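Local coordinates for actin binding protein family protein (Entamoeba histolytica HM-1:IMSS, PDB 6K2F), which probably binds actin monomers and restrains their polymerization as a twinfilin of the ADF/cofilin family, this chain being its N-terminal ADF-homology domain, at residues D7-N10 against K11-M15; L97-S100 against T101-R104. All coordinates share one frame; numbering follows the deposited sequence.

Interaction 1. Residues D7-N10 against K11-M15; sequences DLIN and KFKDM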
loop_
_atom_site.group_PDB
_atom_site.type_symbol
_atom_site.label_atom_id
_atom_site.label_comp_id
_atom_site.label_asym_id
_atom_site.label_seq_id
_atom_site.Cartn_x
_atom_site.Cartn_y
_atom_site.Cartn_z
ATOM N N ASP A 7 12.608 -0.565 17.249
ATOM C CA ASP A 7 11.882 0.291 16.277
ATOM C C ASP A 7 11.407 -0.576 15.116
ATOM O O ASP A 7 10.282 -0.385 14.667
ATOM C CB ASP A 7 12.723 1.463 15.767
ATOM C CG ASP A 7 12.754 2.666 16.698
ATOM O OD1 ASP A 7 11.961 2.694 17.665
ATOM O OD2 ASP A 7 13.570 3.573 16.447
ATOM N N LEU A 8 12.258 -1.483 14.621
ATOM C CA LEU A 8 11.886 -2.347 13.470
ATOM C C LEU A 8 10.731 -3.248 13.891
ATOM O O LEU A 8 9.781 -3.382 13.125
ATOM C CB LEU A 8 13.087 -3.175 12.996
ATOM C CG LEU A 8 12.793 -4.220 11.912
ATOM C CD1 LEU A 8 12.129 -3.582 10.702
ATOM C CD2 LEU A 8 14.075 -4.936 11.504
ATOM N N ILE A 9 10.813 -3.875 15.057
ATOM C CA ILE A 9 9.712 -4.768 15.518
ATOM C C ILE A 9 8.421 -3.953 15.613
ATOM O O ILE A 9 7.394 -4.439 15.135
ATOM C CB ILE A 9 10.045 -5.474 16.828
ATOM C CG1 ILE A 9 11.286 -6.357 16.682
ATOM C CG2 ILE A 9 8.850 -6.280 17.299
ATOM C CD1 ILE A 9 11.899 -6.767 17.988
ATOM N N ASN A 10 8.459 -2.781 16.237
ATOM C CA ASN A 10 7.259 -1.915 16.394
ATOM C C ASN A 10 6.661 -1.571 15.019
ATOM O O ASN A 10 5.425 -1.660 14.868
ATOM C CB ASN A 10 7.593 -0.641 17.171
ATOM C CG ASN A 10 6.432 0.332 17.236
ATOM O OD1 ASN A 10 6.583 1.515 16.933
ATOM N ND2 ASN A 10 5.267 -0.167 17.619
ATOM N N LYS A 11 7.489 -1.119 14.075
ATOM C CA LYS A 11 6.995 -0.657 12.759
ATOM C C LYS A 11 6.427 -1.861 12.009
ATOM O O LYS A 11 5.377 -1.729 11.360
ATOM C CB LYS A 11 8.106 0.022 11.957
ATOM C CG LYS A 11 8.597 1.360 12.497
ATOM C CD LYS A 11 7.537 2.401 12.819
ATOM C CE LYS A 11 8.108 3.568 13.600
ATOM N NZ LYS A 11 8.792 3.119 14.836
ATOM N N PHE A 12 7.089 -3.014 12.096
ATOM C CA PHE A 12 6.595 -4.264 11.483
ATOM C C PHE A 12 5.225 -4.605 12.049
ATOM O O PHE A 12 4.283 -4.836 11.271
ATOM C CB PHE A 12 7.552 -5.433 11.697
ATOM C CG PHE A 12 6.992 -6.688 11.085
ATOM C CD1 PHE A 12 7.173 -6.939 9.733
ATOM C CD2 PHE A 12 6.217 -7.547 11.836
ATOM C CE1 PHE A 12 6.630 -8.083 9.170
ATOM C CE2 PHE A 12 5.656 -8.670 11.255
ATOM C CZ PHE A 12 5.865 -8.927 9.924
ATOM N N LYS A 13 5.099 -4.646 13.375
ATOM C CA LYS A 13 3.813 -5.031 14.004
ATOM C C LYS A 13 2.725 -4.041 13.602
ATOM O O LYS A 13 1.606 -4.484 13.382
ATOM C CB LYS A 13 3.957 -5.088 15.521
ATOM C CG LYS A 13 4.754 -6.283 16.006
ATOM C CD LYS A 13 5.009 -6.240 17.507
ATOM C CE LYS A 13 5.180 -7.594 18.171
ATOM N NZ LYS A 13 5.721 -8.619 17.247
ATOM N N ASP A 14 3.063 -2.752 13.523
ATOM C CA ASP A 14 2.109 -1.697 13.113
ATOM C C ASP A 14 1.652 -1.955 11.673
ATOM O O ASP A 14 0.428 -1.987 11.429
ATOM C CB ASP A 14 2.695 -0.300 13.282
ATOM C CG ASP A 14 1.639 0.766 13.045
ATOM O OD1 ASP A 14 0.524 0.586 13.564
ATOM O OD2 ASP A 14 1.925 1.730 12.308
ATOM N N MET A 15 2.586 -2.163 10.748
ATOM C CA MET A 15 2.237 -2.404 9.328
ATOM C C MET A 15 1.481 -3.727 9.191
ATOM O O MET A 15 0.499 -3.785 8.419
ATOM C CB MET A 15 3.487 -2.421 8.453
ATOM C CG MET A 15 3.142 -2.351 6.984
ATOM S SD MET A 15 4.585 -2.184 5.895
ATOM C CE MET A 15 5.200 -0.574 6.380
#
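Asp-7, in the first turn of helix 6-18, takes the amide of Lys-11 on its carbonyl oxygen, Lys-11 N to Asp-7 O 2.9 Å. The Lys-11 chain starts along the same carbonyl, its CG 3.3 Å from Asp-7 O, then bends at chi2 (-50°) and chi4 (-55°) and doubles back toward the first turn. Its NZ stops 4.3 Å from Asp-7 OD1, too far for a salt bridge, although the opposite charges probably still attract. Leu-8 O receives Phe-12 N, and the two side chains enter the core: Leu-8 packs on Ile-33 and Ile-35, while the Phe-12 ring meets Trp-80. Ile-9 O accepts from Lys-13 N at 2.9 Å. The two side chains run alongside each other, pointing the same way, with Ile-9 CG2 3.8 Å from Lys-13 CD, so the methyl rests on the lysine's aliphatic part. Asn-10 O holds Asp-14 N. The Asn-10 amide, swung out with CG anti to the backbone N (chi1 174°), offers OD1 to Lys-11 NZ in a weak 3.4 Å hydrogen bond. Successive i to i+4 bonds with a buried and a polar side mark an amphipathic helix, here the N-terminal helix 6-18 lying on the central sheet of the ADF-homology fold.

Interaction 2. Residues L97-S100 against T101-R104; sequences LYSS and TKAR
Leu-97 O is gripped twice by Thr-101, once by the hydroxyl and once by the amide, the donors reaching it from opposite faces of the carbonyl plane. The hydroxyl bond is the shorter, Thr-101 OG1 to Leu-97 O 2.7 Å; the amide bond, Thr-101 N to Leu-97 O, is 3.1 Å and bent at 137°. A chi1 of -60° turns OG1 back over the preceding turn, anti to its own carbonyl carbon, and leaves the CG2 methyl anti to the backbone N. Leu-97 and Thr-101 point the same way, with Leu-97 CD1 4.2 Å from Thr-101 OG1. Ser-100 OG instead sits between the backbone N and the carbonyl carbon (chi1 65°), where it hydrogen-bonds to Met-96 O. Past Thr-101 the helical pattern slackens: Lys-102 N makes weak bonds to both Tyr-98 O and Ser-99 O, 3.3 Å and 3.4 Å away. The Lys-102 chain lies over Ser-99 O, with CB 3.4 Å from that oxygen, and its kink at chi3 keeps CE close to it. A water donates to Ser-99 O at 2.9 Å and bridges, more weakly, to Ser-100 O and Ala-103 N. This joint passes helix 92-101 into helix 103-109. On the sheet side, Leu-97 and Thr-101 pack on Ile-28 of strand 23-29, Tyr-98 meets Tyr-63 of strand 62-68, and Arg-104 NE bonds to Ile-2 O near the N terminus.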
loop_
_atom_site.group_PDB
_atom_site.type_symbol
_atom_site.label_atom_id
_atom_site.label_comp_id
_atom_site.label_asym_id
_atom_site.label_seq_id
_atom_site.Cartn_x
_atom_site.Cartn_y
_atom_site.Cartn_z
ATOM N N LEU A 97 27.170 -12.814 7.802
ATOM C CA LEU A 97 26.324 -12.124 8.803
ATOM C C LEU A 97 24.900 -11.992 8.262
ATOM O O LEU A 97 23.958 -12.315 8.990
ATOM C CB LEU A 97 26.892 -10.739 9.104
ATOM C CG LEU A 97 26.273 -10.053 10.316
ATOM C CD1 LEU A 97 26.556 -10.831 11.594
ATOM C CD2 LEU A 97 26.791 -8.632 10.440
ATOM N N TYR A 98 24.709 -11.544 7.021
ATOM C CA TYR A 98 23.341 -11.372 6.476
ATOM C C TYR A 98 22.662 -12.724 6.284
ATOM O O TYR A 98 21.468 -12.842 6.535
ATOM C CB TYR A 98 23.339 -10.559 5.184
ATOM C CG TYR A 98 23.250 -9.085 5.460
ATOM C CD1 TYR A 98 24.379 -8.336 5.752
ATOM C CD2 TYR A 98 22.023 -8.459 5.478
ATOM C CE1 TYR A 98 24.270 -6.975 6.008
ATOM C CE2 TYR A 98 21.896 -7.109 5.711
ATOM C CZ TYR A 98 23.022 -6.364 6.007
ATOM O OH TYR A 98 22.938 -5.017 6.270
ATOM N N SER A 99 23.397 -13.724 5.820
ATOM C CA SER A 99 22.811 -15.063 5.574
ATOM C C SER A 99 22.374 -15.687 6.905
ATOM O O SER A 99 21.221 -16.166 6.990
ATOM C CB SER A 99 23.790 -15.928 4.814
ATOM O OG SER A 99 23.308 -17.260 4.709
ATOM N N SER A 100 23.235 -15.675 7.924
ATOM C CA SER A 100 22.949 -16.320 9.239
ATOM C C SER A 100 21.837 -15.558 9.984
ATOM O O SER A 100 21.092 -16.191 10.758
ATOM C CB SER A 100 24.183 -16.439 10.087
ATOM O OG SER A 100 24.664 -15.158 10.450
ATOM N N THR A 101 21.711 -14.250 9.759
ATOM C CA THR A 101 20.749 -13.377 10.497
ATOM C C THR A 101 19.347 -13.476 9.871
ATOM O O THR A 101 18.370 -13.099 10.562
ATOM C CB THR A 101 21.300 -11.948 10.575
ATOM O OG1 THR A 101 22.546 -11.993 11.271
ATOM C CG2 THR A 101 20.348 -10.978 11.229
ATOM N N LYS A 102 19.202 -14.026 8.658
ATOM C CA LYS A 102 17.867 -14.247 8.025
ATOM C C LYS A 102 16.920 -14.938 9.007
ATOM O O LYS A 102 15.729 -14.587 9.035
ATOM C CB LYS A 102 17.947 -15.148 6.787
ATOM C CG LYS A 102 18.373 -14.488 5.489
ATOM C CD LYS A 102 18.089 -15.373 4.282
ATOM C CE LYS A 102 18.968 -16.608 4.223
ATOM N NZ LYS A 102 18.741 -17.384 2.978
ATOM N N ALA A 103 17.403 -15.932 9.750
ATOM C CA ALA A 103 16.558 -16.797 10.607
ATOM C C ALA A 103 15.974 -15.972 11.756
ATOM O O ALA A 103 14.955 -16.393 12.332
ATOM C CB ALA A 103 17.344 -17.977 11.126
ATOM N N ARG A 104 16.589 -14.829 12.077
ATOM C CA ARG A 104 16.148 -14.016 13.236
ATOM C C ARG A 104 14.741 -13.468 12.951
ATOM O O ARG A 104 14.016 -13.245 13.917
ATOM C CB ARG A 104 17.144 -12.893 13.544
ATOM C CG ARG A 104 17.181 -12.525 15.020
ATOM C CD ARG A 104 17.918 -13.559 15.858
ATOM N NE ARG A 104 19.305 -13.667 15.424
ATOM C CZ ARG A 104 19.850 -14.707 14.797
ATOM N NH1 ARG A 104 19.133 -15.786 14.529
ATOM N NH2 ARG A 104 21.123 -14.674 14.441
HETATM O O HOH W 1 19.493 -17.942 8.539
#

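Overall arrangement
From the N terminus the chain passes through strand 3-4 into helix 6-18, where interaction 1 joins consecutive turns. It then builds strands 23-29, 32-39, 62-68 and 77-85 before reaching interaction 2 at the junction of helices 92-101 and 103-109. Each contact is local and closes no long loop; they follow in series, neither nesting nor crossing, with centres about 19 Å apart and nearest atoms about 8 Å apart. Strand 23-29 links them, taking Leu-8 and Met-15 on Ile-24 from interaction 1, and Leu-97 and Thr-101 on Ile-28 from interaction 2. Helix 103-109, which begins in interaction 2, reaches helix 6-18 through Thr-108 and Leu-109, against Ile-9 and Phe-12.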